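Local coordinates for protein transcriptional regulator, LysR family (PDB 4PZJ) that probably binds cis-regulatory DNA through its N-terminal helix-turn-helix domain, the part present here, to regulate transcription as a LysR-family factor, at the interface of chains A and B. Sequence-based numbering; all coordinates share one arbitrary frame. Chains: chain A/B, Transcriptional regulator, LysR family.

The interface of chains A and B. Residues chain A 1, 63-64, 66-68, 70; chain B 1, 63-64, 66-68, 70.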
# COMPACT_ATOMS: atom_id res chain seq x y z
N MSE A 1 3.26 -11.13 -1.22
CA MSE A 1 2.41 -11.28 0.01
C MSE A 1 1.51 -12.47 -0.19
O MSE A 1 0.93 -12.68 -1.26
CB MSE A 1 1.64 -10.01 0.38
CG MSE A 1 0.84 -9.43 -0.79
SE MSE A 1 0.30 -7.55 -0.46
CE MSE A 1 1.22 -7.04 1.19
N LEU A 63 -4.45 2.31 0.99
CA LEU A 63 -3.63 2.19 -0.16
C LEU A 63 -3.59 0.69 -0.53
O LEU A 63 -3.79 0.34 -1.69
CB LEU A 63 -2.23 2.69 0.15
CG LEU A 63 -1.18 2.61 -0.97
CD1 LEU A 63 -1.47 3.52 -2.13
CD2 LEU A 63 0.22 2.85 -0.39
N LEU A 64 -3.43 -0.15 0.48
CA LEU A 64 -3.42 -1.62 0.25
C LEU A 64 -4.76 -2.06 -0.33
O LEU A 64 -4.80 -2.84 -1.31
CB LEU A 64 -3.11 -2.38 1.55
CG LEU A 64 -3.02 -3.92 1.41
CD1 LEU A 64 -2.02 -4.35 0.36
CD2 LEU A 64 -2.67 -4.51 2.75
N ASP A 66 -7.08 -0.38 -2.02
CA ASP A 66 -7.26 0.01 -3.42
C ASP A 66 -6.29 -0.67 -4.37
O ASP A 66 -6.62 -0.97 -5.50
CB ASP A 66 -7.21 1.53 -3.54
CG ASP A 66 -8.39 2.22 -2.89
OD1 ASP A 66 -9.39 1.56 -2.51
OD2 ASP A 66 -8.32 3.46 -2.76
N ALA A 67 -5.06 -0.94 -3.94
CA ALA A 67 -4.07 -1.57 -4.82
C ALA A 67 -4.47 -2.99 -5.13
O ALA A 67 -4.24 -3.47 -6.23
CB ALA A 67 -2.71 -1.58 -4.14
N LEU A 68 -5.09 -3.65 -4.16
CA LEU A 68 -5.51 -5.05 -4.32
C LEU A 68 -6.70 -5.17 -5.26
O LEU A 68 -6.91 -6.23 -5.84
CB LEU A 68 -5.80 -5.72 -2.99
CG LEU A 68 -4.59 -5.96 -2.09
CD1 LEU A 68 -5.00 -6.35 -0.70
CD2 LEU A 68 -3.73 -7.05 -2.71
N THR A 70 -6.92 -3.45 -8.08
CA THR A 70 -6.38 -2.95 -9.34
C THR A 70 -5.62 -4.07 -10.04
O THR A 70 -6.19 -4.84 -10.82
CB THR A 70 -5.41 -1.78 -9.10
OG1 THR A 70 -6.07 -0.75 -8.37
CG2 THR A 70 -4.88 -1.21 -10.42
N MSE B 1 -7.61 3.54 -8.10
CA MSE B 1 -6.41 4.30 -8.58
C MSE B 1 -6.29 4.11 -10.07
O MSE B 1 -6.46 3.01 -10.60
CB MSE B 1 -5.12 3.94 -7.83
CG MSE B 1 -4.85 2.43 -7.80
SE MSE B 1 -3.51 1.94 -6.42
CE MSE B 1 -3.19 3.59 -5.42
N LEU B 63 4.85 -1.62 -0.14
CA LEU B 63 3.60 -2.25 0.08
C LEU B 63 2.78 -2.12 -1.22
O LEU B 63 2.21 -3.09 -1.70
CB LEU B 63 2.87 -1.56 1.23
CG LEU B 63 1.48 -2.08 1.61
CD1 LEU B 63 1.50 -3.47 2.19
CD2 LEU B 63 0.78 -1.08 2.55
N LEU B 64 2.82 -0.93 -1.80
CA LEU B 64 2.10 -0.69 -3.08
C LEU B 64 2.66 -1.60 -4.17
O LEU B 64 1.89 -2.24 -4.92
CB LEU B 64 2.20 0.79 -3.50
CG LEU B 64 1.43 1.16 -4.80
CD1 LEU B 64 -0.02 0.77 -4.75
CD2 LEU B 64 1.59 2.63 -5.05
N ASP B 66 4.29 -4.50 -3.97
CA ASP B 66 3.89 -5.89 -3.80
C ASP B 66 2.39 -6.13 -3.97
O ASP B 66 1.97 -7.15 -4.47
CB ASP B 66 4.41 -6.44 -2.47
CG ASP B 66 5.91 -6.54 -2.42
OD1 ASP B 66 6.61 -6.42 -3.46
OD2 ASP B 66 6.43 -6.77 -1.30
N ALA B 67 1.56 -5.18 -3.56
CA ALA B 67 0.11 -5.35 -3.68
C ALA B 67 -0.31 -5.37 -5.13
O ALA B 67 -1.23 -6.09 -5.50
CB ALA B 67 -0.61 -4.22 -2.97
N LEU B 68 0.38 -4.59 -5.95
CA LEU B 68 0.05 -4.49 -7.38
C LEU B 68 0.45 -5.74 -8.13
O LEU B 68 -0.10 -6.02 -9.19
CB LEU B 68 0.67 -3.26 -8.02
CG LEU B 68 0.08 -1.91 -7.57
CD1 LEU B 68 0.93 -0.75 -8.02
CD2 LEU B 68 -1.32 -1.79 -8.12
N THR B 70 -0.08 -8.78 -6.93
CA THR B 70 -0.91 -9.81 -6.31
C THR B 70 -2.30 -9.77 -6.95
O THR B 70 -2.56 -10.45 -7.94
CB THR B 70 -1.07 -9.55 -4.79
OG1 THR B 70 0.22 -9.49 -4.18
CG2 THR B 70 -1.90 -10.64 -4.12
O HOH W 1 -3.38 -5.91 -7.25
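A two-fold apolar patch pairs the N-terminal winged helix-turn-helix pieces of chains A and B in the deposited assembly, the last helix of each (59-68) meeting its two-fold counterpart while the N-terminal selenomethionine of one chain folds over the helix end of the other. Helix 59-68 probably begins the linker helix through which LysR regulators commonly dimerise, so the pairing may reflect the full-length dimer, though this fragment alone does not show it. At the centre the methyls of A:Ala67 and B:Ala67 touch tip to tip, CB to CB 3.6 Å. A:Leu64, with CG anti to the backbone N (chi1 -178°), sends its CD1 branch against B:Ala67 CB, also at 3.6 Å, so each alanine methyl meets both its twin and a leucine tip. A:Leu63, anti as well, crosses B:Leu64 at about a right angle, CD1 to CD1 4.1 Å. On the flank, A:Met1 holds CG in the crowded position between N and the carbonyl carbon (chi1 52°). Chi1 and chi2 carry A:Met1 SE over the backbone of B:Ala67, 3.9 Å from its CA. The bend at chi3 (7°) then turns A:Met1 CE onto B:Leu63 CD1, 3.7 Å away. B:Met1 repeats this on chain A, its CG lying 3.5 Å from A:Thr70 OG1, the two side chains crossing nearly perpendicularly. That hydroxyl donates a hydrogen bond to A:Asp66 O from above the carbonyl plane, which would hold the side-chain rotation that sets the oxygen beside B:Met1. An alanine at A:Thr70 would remove OG1 with both its contacts and would probably leave B:Met1 less firmly seated. A water bridges the carbonyl oxygens of A:Ala67 and B:Ala67, 2.8 Å from each O.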